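Local coordinates for protein glutamate--cysteine ligase GshA (Methylobacillus flagellatus KT, PDB 3K1T) that probably joins glutamate to cysteine as a ligase of the GshA family, at residues 395-398 / 399-402; 23-26 / 27-30; 86-89 / 90-94. One frame throughout, in Å; residues are numbered along the deposited sequence. Where two conformers were deposited one is given.

Overall arrangement
The three contacts mark helix ends: contacts 1 and 2 are the starts of helices 398-421 and 26-40, both with proline as the second helical residue, and contact 3 is the end of helix 77-91. Contacts 1 and 2 have centres about 15 Å apart and touch through Leu23, whose CD1 packs on Pro395 and whose CD2 lies 3.5 Å from Asn400 OD1. Contact 3 stands apart, its centre about 32 Å from that of contact 1 and about 28 Å from that of contact 2, with about 12 Å between the nearest atoms of contacts 2 and 3. Contacts 2 and 3 both reach the second subunit.

Contact 1. Residues 395-398 / 399-402; sequences PDAA and PNRF
The carbonyl of Ala397 receives the first turn of helix 398-421: Arg401 N donates to Ala397 O at 2.9 Å, and Asn400 N adds a weak bond to the same oxygen. One residue on, Phe402 N bonds to Ala398 O at 2.9 Å, so the regular i to i+4 pattern starts as soon as the extended Ala397 gives way to helical backbone. Pro399, which has no N-H to offer, fits the first turn, where no such donor is needed; its ring CD lies beside Ala398 CB at 3.4 Å, a closeness that comes with the Ala-Pro peptide link.

Ala397 is the N-cap, and Asp396 just before it reaches over the turn to Arg401. The guanidinium meets the carboxylate side-on in a bidentate salt bridge, Arg401 NE to Asp396 OD1 at 2.7 Å and Arg401 NH2 to Asp396 OD2 at 2.9 Å, both through syn lone pairs. Bends at chi2 (87°) and chi3 (69°) fold the arginine back toward the loop and bring the two flat groups to within 16° of coplanar. Glu19 of helix 13-23 brings a second carboxylate close to Asp396 OD1, a crowding of negative charge that the arginine would probably offset. Asn400 sets its CB 3.1 Å from Pro395 O, while its amide bonds to Asp390 N and Ala394 O, tying the preceding loop to the helix.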
ATOM      1  N   PRO A 395      -4.445  22.419 -13.237  1.00 14.56           N
ATOM      2  CA  PRO A 395      -3.528  22.333 -12.109  1.00 15.15           C
ATOM      3  C   PRO A 395      -4.225  22.300 -10.739  1.00 15.07           C
ATOM      4  O   PRO A 395      -3.721  21.638  -9.835  1.00 14.71           O
ATOM      5  CB  PRO A 395      -2.661  23.580 -12.254  1.00 15.57           C
ATOM      6  CG  PRO A 395      -2.834  24.053 -13.676  1.00 17.09           C
ATOM      7  CD  PRO A 395      -4.094  23.484 -14.191  1.00 16.60           C
ATOM      8  N   ASP A 396      -5.370  22.985 -10.598  1.00 14.18           N
ATOM      9  CA  ASP A 396      -6.133  22.956  -9.340  1.00 14.49           C
ATOM     10  C   ASP A 396      -7.364  22.041  -9.359  1.00 13.79           C
ATOM     11  O   ASP A 396      -8.215  22.143  -8.486  1.00 14.09           O
ATOM     12  CB  ASP A 396      -6.536  24.381  -8.897  1.00 14.55           C
ATOM     13  CG  ASP A 396      -6.831  24.472  -7.385  1.00 16.19           C
ATOM     14  OD1 ASP A 396      -6.104  23.809  -6.578  1.00 15.56           O
ATOM     15  OD2 ASP A 396      -7.801  25.206  -7.000  1.00 15.34           O
ATOM     16  N   ALA A 397      -7.428  21.093 -10.293  1.00 12.90           N
ATOM     17  CA  ALA A 397      -8.404  20.026 -10.203  1.00 12.86           C
ATOM     18  C   ALA A 397      -8.185  19.292  -8.858  1.00 12.46           C
ATOM     19  O   ALA A 397      -7.057  19.231  -8.348  1.00 11.68           O
ATOM     20  CB  ALA A 397      -8.265  19.039 -11.380  1.00 12.23           C
ATOM     21  N   ALA A 398      -9.240  18.705  -8.317  1.00 13.23           N
ATOM     22  CA  ALA A 398      -9.163  18.089  -6.986  1.00 13.86           C
ATOM     23  C   ALA A 398      -8.015  17.081  -6.804  1.00 13.36           C
ATOM     24  O   ALA A 398      -7.270  17.177  -5.823  1.00 13.30           O
ATOM     25  CB  ALA A 398     -10.526  17.443  -6.572  1.00 14.82           C
ATOM     26  N   PRO A 399      -7.836  16.149  -7.748  1.00 14.00           N
ATOM     27  CA  PRO A 399      -6.724  15.201  -7.587  1.00 13.55           C
ATOM     28  C   PRO A 399      -5.348  15.863  -7.631  1.00 13.05           C
ATOM     29  O   PRO A 399      -4.386  15.316  -7.081  1.00 13.01           O
ATOM     30  CB  PRO A 399      -6.862  14.252  -8.767  1.00 14.26           C
ATOM     31  CG  PRO A 399      -8.214  14.542  -9.387  1.00 16.98           C
ATOM     32  CD  PRO A 399      -8.686  15.855  -8.922  1.00 13.78           C
ATOM     33  N   ASN A 400      -5.261  17.005  -8.269  1.00 11.53           N
ATOM     34  CA  ASN A 400      -4.007  17.755  -8.358  1.00 12.19           C
ATOM     35  C   ASN A 400      -3.740  18.639  -7.131  1.00 12.26           C
ATOM     36  O   ASN A 400      -2.591  18.706  -6.643  1.00 10.83           O
ATOM     37  CB  ASN A 400      -3.966  18.525  -9.688  1.00 11.55           C
ATOM     38  CG  ASN A 400      -3.835  17.620 -10.866  1.00 14.03           C
ATOM     39  OD1 ASN A 400      -3.319  16.501 -10.751  1.00 13.83           O
ATOM     40  ND2 ASN A 400      -4.265  18.090 -12.041  1.00 10.21           N
ATOM     41  N   ARG A 401      -4.805  19.241  -6.580  1.00 11.82           N
ATOM     42  CA  ARG A 401      -4.729  19.903  -5.302  1.00 11.84           C
ATOM     43  C   ARG A 401      -4.256  18.911  -4.234  1.00 11.42           C
ATOM     44  O   ARG A 401      -3.346  19.223  -3.428  1.00 10.98           O
ATOM     45  CB  ARG A 401      -6.102  20.488  -4.928  1.00 11.76           C
ATOM     46  CG  ARG A 401      -6.208  21.038  -3.460  1.00 14.90           C
ATOM     47  CD  ARG A 401      -5.772  22.453  -3.333  1.00 14.66           C
ATOM     48  NE  ARG A 401      -6.693  23.391  -3.995  1.00 15.40           N
ATOM     49  CZ  ARG A 401      -7.789  23.924  -3.481  1.00 15.70           C
ATOM     50  NH1 ARG A 401      -8.168  23.644  -2.245  1.00 16.25           N
ATOM     51  NH2 ARG A 401      -8.532  24.747  -4.224  1.00 14.30           N
ATOM     52  N   PHE A 402      -4.876  17.726  -4.209  1.00 11.50           N
ATOM     53  CA  PHE A 402      -4.546  16.730  -3.173  1.00 12.16           C
ATOM     54  C   PHE A 402      -3.184  16.092  -3.372  1.00 11.76           C
ATOM     55  O   PHE A 402      -2.504  15.772  -2.390  1.00 11.05           O
ATOM     56  CB  PHE A 402      -5.734  15.741  -2.935  1.00 12.20           C
ATOM     57  CG  PHE A 402      -6.760  16.334  -2.038  1.00 13.15           C
ATOM     58  CD1 PHE A 402      -7.702  17.240  -2.533  1.00 14.96           C
ATOM     59  CD2 PHE A 402      -6.707  16.127  -0.678  1.00 15.42           C
ATOM     60  CE1 PHE A 402      -8.601  17.858  -1.707  1.00 14.47           C
ATOM     61  CE2 PHE A 402      -7.622  16.743   0.165  1.00 15.51           C
ATOM     62  CZ  PHE A 402      -8.555  17.621  -0.351  1.00 14.60           C
TER

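Contact 2. Residues 23-26 / 27-30; sequences LDNM and PRIE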
ATOM      1  N   LEU A  23       3.300  19.122 -11.332  1.00 15.32           N
ATOM      2  CA  LEU A  23       2.739  18.286 -12.399  1.00 16.77           C
ATOM      3  C   LEU A  23       3.638  18.248 -13.650  1.00 16.48           C
ATOM      4  O   LEU A  23       3.443  17.415 -14.507  1.00 19.00           O
ATOM      5  CB  LEU A  23       1.347  18.732 -12.766  1.00 15.83           C
ATOM      6  CG  LEU A  23       0.358  18.695 -11.589  1.00 19.16           C
ATOM      7  CD1 LEU A  23      -0.955  19.383 -11.979  1.00 18.71           C
ATOM      8  CD2 LEU A  23       0.105  17.267 -11.052  1.00 16.98           C
ATOM      9  N   ASP A  24       4.609  19.131 -13.751  1.00 15.66           N
ATOM     10  CA  ASP A  24       5.587  19.051 -14.844  1.00 15.89           C
ATOM     11  C   ASP A  24       6.849  18.292 -14.398  1.00 16.89           C
ATOM     12  O   ASP A  24       7.794  18.143 -15.204  1.00 17.45           O
ATOM     13  CB  ASP A  24       5.967  20.468 -15.318  1.00 16.15           C
ATOM     14  CG  ASP A  24       6.807  20.486 -16.631  1.00 21.31           C
ATOM     15  OD1 ASP A  24       6.563  19.684 -17.553  1.00 24.18           O
ATOM     16  OD2 ASP A  24       7.702  21.345 -16.761  1.00 24.90           O
ATOM     17  N   ASN A  25       6.913  17.880 -13.121  1.00 14.38           N
ATOM     18  CA  ASN A  25       8.106  17.220 -12.573  1.00 14.23           C
ATOM     19  C   ASN A  25       7.751  15.960 -11.779  1.00 13.40           C
ATOM     20  O   ASN A  25       8.498  15.555 -10.909  1.00 12.65           O
ATOM     21  CB  ASN A  25       8.842  18.210 -11.656  1.00 14.05           C
ATOM     22  CG  ASN A  25       9.565  19.285 -12.434  1.00 16.59           C
ATOM     23  OD1 ASN A  25      10.582  18.986 -13.072  1.00 15.94           O
ATOM     24  ND2 ASN A  25       9.020  20.538 -12.442  1.00 11.79           N
HETATM   25  N   MSE A  26       6.618  15.341 -12.083  1.00 13.27           N
HETATM   26  CA  MSE A  26       6.072  14.294 -11.211  1.00 14.11           C
HETATM   27  C   MSE A  26       7.018  13.078 -11.035  1.00 13.21           C
HETATM   28  O   MSE A  26       7.361  12.722  -9.910  1.00 13.28           O
HETATM   29  CB  MSE A  26       4.630  13.945 -11.616  1.00 13.76           C
HETATM   30  CG  MSE A  26       3.918  13.039 -10.633  1.00 15.25           C
HETATM   31 SE   MSE A  26       4.260  11.149 -11.041  0.75 19.86          SE
HETATM   32  CE  MSE A  26       3.109  10.388  -9.649  1.00 19.52           C
ATOM     33  N   PRO A  27       7.512  12.486 -12.120  1.00 14.42           N
ATOM     34  CA  PRO A  27       8.475  11.399 -11.910  1.00 14.35           C
ATOM     35  C   PRO A  27       9.796  11.837 -11.233  1.00 14.02           C
ATOM     36  O   PRO A  27      10.361  11.095 -10.424  1.00 13.32           O
ATOM     37  CB  PRO A  27       8.750  10.870 -13.323  1.00 15.58           C
ATOM     38  CG  PRO A  27       7.915  11.706 -14.290  1.00 15.92           C
ATOM     39  CD  PRO A  27       7.045  12.601 -13.523  1.00 14.98           C
ATOM     40  N   ARG A  28      10.297  13.027 -11.563  1.00 13.05           N
ATOM     41  CA  ARG A  28      11.492  13.537 -10.889  0.60 13.01           C
ATOM     42  C   ARG A  28      11.286  13.670  -9.394  1.00 11.85           C
ATOM     43  O   ARG A  28      12.181  13.304  -8.598  1.00 11.95           O
ATOM     44  CB  ARG A  28      11.976  14.871 -11.503  0.60 13.21           C
ATOM     45  CG  ARG A  28      12.600  15.861 -10.522  0.60 17.42           C
ATOM     46  CD  ARG A  28      12.848  17.251 -11.145  0.60 22.57           C
ATOM     47  NE  ARG A  28      14.109  17.250 -11.857  0.60 27.70           N
ATOM     48  CZ  ARG A  28      14.279  16.834 -13.106  0.60 29.88           C
ATOM     49  NH1 ARG A  28      13.252  16.428 -13.845  0.60 31.71           N
ATOM     50  NH2 ARG A  28      15.493  16.860 -13.635  0.60 33.41           N
ATOM     51  N   ILE A  29      10.135  14.184  -8.999  1.00 11.43           N
ATOM     52  CA  ILE A  29       9.769  14.322  -7.594  1.00 11.79           C
ATOM     53  C   ILE A  29       9.694  12.966  -6.878  1.00 12.46           C
ATOM     54  O   ILE A  29      10.255  12.799  -5.793  1.00 11.62           O
ATOM     55  CB  ILE A  29       8.452  15.101  -7.440  1.00 12.37           C
ATOM     56  CG1 ILE A  29       8.662  16.591  -7.824  1.00 13.81           C
ATOM     57  CG2 ILE A  29       7.820  14.943  -5.987  1.00 12.74           C
ATOM     58  CD1 ILE A  29       7.342  17.304  -8.142  1.00 13.93           C
ATOM     59  N   GLU A  30       8.997  12.001  -7.471  1.00 11.82           N
ATOM     60  CA  GLU A  30       8.850  10.700  -6.840  1.00 12.64           C
ATOM     61  C   GLU A  30      10.210   9.949  -6.747  1.00 12.83           C
ATOM     62  O   GLU A  30      10.517   9.311  -5.722  1.00 11.59           O
ATOM     63  CB  GLU A  30       7.790   9.873  -7.554  1.00 12.67           C
ATOM     64  CG  GLU A  30       6.411  10.523  -7.492  1.00 12.48           C
ATOM     65  CD  GLU A  30       5.852  10.692  -6.083  1.00 14.38           C
ATOM     66  OE1 GLU A  30       6.327  10.030  -5.126  1.00 13.80           O
ATOM     67  OE2 GLU A  30       4.923  11.517  -5.929  1.00 14.30           O
TER
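Backbone hydrogen bonds link Asn25 and Met26 to the residues four places on. Ile29 N donates to Asn25 O at 2.9 Å and Glu30 N to Met26 O at 3.0 Å. These are the opening bonds of helix 26-40. Asn25 holds the N-cap position, yet its side chain makes no capping bond; ND2 instead turns back to the carbonyl of Arg21 in the preceding helix, so the residue joins the end of one helix to the start of the next. Pro27, lacking an N-H, occupies a place in the first turn where none is required.

The apolar packing runs along two sides of the turn. Ile29 lays its outer branch against the cap residue, CD1 lying 3.9 Å from Asn25 CB, with CG1 set beside the backbone N (chi1 -70°) and close to Asn25 O. Met26, present as selenomethionine, crosses Pro27 at about a right angle, its CB 3.4 Å from Pro27 CD as the peptide link between them dictates. A bend at chi2 (-88°) carries its methyl CE to 3.9 Å from Glu30 CG.

Among the polar side chains, Arg28 in one of its two conformers runs alongside Asn25, and there Arg28 CD comes to 3.4 Å from Asn25 OD1, a van der Waals approach with the amide and guanidinium planes steeply inclined. The carboxylate of Glu30 is held by Tyr403 OH and by a salt bridge to Arg410.

Both of these partners belong to helix 398-421, which Met26 and Ile29 also touch at Tyr403. Ile29 reaches Phe222 and Ile226 of helix 210-226 as well, while Met26 and Glu30 pack on Gln124 and Met85 of the second subunit.

Contact 3. Residues 86-89 / 90-94; sequences VAVE and KICPD
Helix 77-91 ends through successive i to i+4 bonds, Lys90 N to Val86 O at 3.0 Å, Ile91 N to Ala87 O at 2.9 Å and Cys92 N to Val88 O at 2.9 Å, and Cys92, which takes the last of them, is the first residue to leave helical geometry. Pro93 has no N-H to continue the series; its CA-H instead contacts Val88 O, and its CB lies 3.4 Å from Glu89 O. A water bridges the last turn, donating to Lys90 O and, weakly, to Glu89 O.

Lys90 runs back beside Val86, fully extended beyond CG, and puts CE 3.7 Å from Val86 CG1. That course carries NZ to a salt bridge with Asp350. On another side of the turn, Cys92 SG sits 4.3 Å from Val88 CG1, a chi1 of 52° tucking the sulfur back near the CA and O of Val88.

This helix end forms part of the dimer interface: Glu89 OE2 bonds to His351 of the second subunit, Val86 meets its counterpart there, and Pro93 packs on Gln38 of that subunit's helix 26-40. Within its own chain, Val88 touches Leu127, just ahead of strand 128-133.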
ATOM      1  N   VAL A  86       3.765  -2.357   5.534  1.00 13.67           N
ATOM      2  CA  VAL A  86       5.093  -1.857   5.119  1.00 13.97           C
ATOM      3  C   VAL A  86       5.856  -1.295   6.321  1.00 14.35           C
ATOM      4  O   VAL A  86       7.018  -1.611   6.521  1.00 14.70           O
ATOM      5  CB  VAL A  86       4.945  -0.777   4.008  1.00 14.95           C
ATOM      6  CG1 VAL A  86       6.313  -0.118   3.673  1.00 15.48           C
ATOM      7  CG2 VAL A  86       4.327  -1.417   2.740  1.00 13.85           C
ATOM      8  N   ALA A  87       5.204  -0.447   7.122  1.00 14.83           N
ATOM      9  CA  ALA A  87       5.820   0.124   8.326  1.00 15.29           C
ATOM     10  C   ALA A  87       6.309  -0.975   9.277  1.00 15.00           C
ATOM     11  O   ALA A  87       7.444  -0.929   9.747  1.00 14.52           O
ATOM     12  CB  ALA A  87       4.841   1.069   9.067  1.00 14.87           C
ATOM     13  N   VAL A  88       5.463  -1.958   9.560  1.00 15.92           N
ATOM     14  CA  VAL A  88       5.878  -3.110  10.363  1.00 17.07           C
ATOM     15  C   VAL A  88       7.123  -3.806   9.790  1.00 19.45           C
ATOM     16  O   VAL A  88       8.064  -4.120  10.536  1.00 20.93           O
ATOM     17  CB  VAL A  88       4.731  -4.100  10.525  1.00 17.71           C
ATOM     18  CG1 VAL A  88       5.230  -5.481  11.111  1.00 19.26           C
ATOM     19  CG2 VAL A  88       3.606  -3.464  11.363  1.00 15.15           C
ATOM     20  N   GLU A  89       7.135  -4.072   8.490  1.00 20.16           N
ATOM     21  CA  GLU A  89       8.273  -4.726   7.854  1.00 21.80           C
ATOM     22  C   GLU A  89       9.573  -3.924   7.903  1.00 23.38           C
ATOM     23  O   GLU A  89      10.639  -4.523   7.902  1.00 25.39           O
ATOM     24  CB  GLU A  89       7.974  -5.045   6.387  1.00 21.75           C
ATOM     25  CG  GLU A  89       6.914  -6.093   6.198  1.00 23.49           C
ATOM     26  CD  GLU A  89       6.459  -6.211   4.738  1.00 27.74           C
ATOM     27  OE1 GLU A  89       7.253  -5.818   3.847  1.00 29.81           O
ATOM     28  OE2 GLU A  89       5.320  -6.685   4.507  1.00 30.25           O
ATOM     29  N   LYS A  90       9.504  -2.586   7.938  1.00 23.56           N
ATOM     30  CA  LYS A  90      10.702  -1.738   7.984  1.00 24.26           C
ATOM     31  C   LYS A  90      11.161  -1.472   9.410  1.00 25.53           C
ATOM     32  O   LYS A  90      12.362  -1.422   9.668  1.00 26.52           O
ATOM     33  CB  LYS A  90      10.456  -0.372   7.315  1.00 24.12           C
ATOM     34  CG  LYS A  90      10.392  -0.493   5.810  1.00 25.62           C
ATOM     35  CD  LYS A  90      10.165   0.813   5.123  1.00 27.47           C
ATOM     36  CE  LYS A  90      10.000   0.545   3.636  1.00 28.21           C
ATOM     37  NZ  LYS A  90       9.555   1.732   2.932  1.00 27.48           N
ATOM     38  N   ILE A  91      10.216  -1.305  10.320  1.00 25.28           N
ATOM     39  CA  ILE A  91      10.520  -0.798  11.666  0.50 26.06           C
ATOM     40  C   ILE A  91      10.535  -1.894  12.729  1.00 26.01           C
ATOM     41  O   ILE A  91      11.284  -1.802  13.695  1.00 26.64           O
ATOM     42  CB  ILE A  91       9.502   0.284  12.098  0.50 26.07           C
ATOM     43  CG1 ILE A  91       9.524   1.494  11.138  0.50 27.32           C
ATOM     44  CG2 ILE A  91       9.752   0.735  13.548  0.50 25.71           C
ATOM     45  CD1 ILE A  91      10.909   2.173  11.002  0.50 27.41           C
ATOM     46  N   CYS A  92       9.680  -2.898  12.593  1.00 24.99           N
ATOM     47  CA  CYS A  92       9.708  -4.016  13.557  1.00 26.14           C
ATOM     48  C   CYS A  92       9.418  -5.353  12.839  1.00 26.81           C
ATOM     49  O   CYS A  92       8.390  -5.999  13.068  1.00 26.06           O
ATOM     50  CB  CYS A  92       8.752  -3.741  14.737  1.00 26.18           C
ATOM     51  SG  CYS A  92       7.078  -3.290  14.307  1.00 26.08           S
ATOM     52  N   PRO A  93      10.355  -5.779  11.969  1.00 27.52           N
ATOM     53  CA  PRO A  93      10.043  -6.818  10.989  1.00 28.33           C
ATOM     54  C   PRO A  93       9.630  -8.150  11.549  1.00 29.00           C
ATOM     55  O   PRO A  93       8.888  -8.877  10.881  1.00 29.77           O
ATOM     56  CB  PRO A  93      11.350  -6.958  10.170  1.00 28.77           C
ATOM     57  CG  PRO A  93      12.394  -6.256  10.933  1.00 28.33           C
ATOM     58  CD  PRO A  93      11.670  -5.176  11.713  1.00 28.38           C
ATOM     59  N   ASP A  94      10.114  -8.476  12.748  1.00 28.35           N
ATOM     60  CA  ASP A  94       9.915  -9.788  13.314  1.00 28.66           C
ATOM     61  C   ASP A  94       8.837  -9.802  14.400  1.00 27.14           C
ATOM     62  O   ASP A  94       8.582 -10.850  15.007  1.00 24.84           O
ATOM     63  CB  ASP A  94      11.242 -10.260  13.888  1.00 29.58           C
ATOM     64  CG  ASP A  94      12.333 -10.329  12.816  1.00 34.76           C
ATOM     65  OD1 ASP A  94      12.046 -10.901  11.723  1.00 41.06           O
ATOM     66  OD2 ASP A  94      13.452  -9.799  13.062  1.00 40.18           O
TER
HETATM   67  O   HOH W   1      13.814  -3.615   8.118  1.00 57.50           O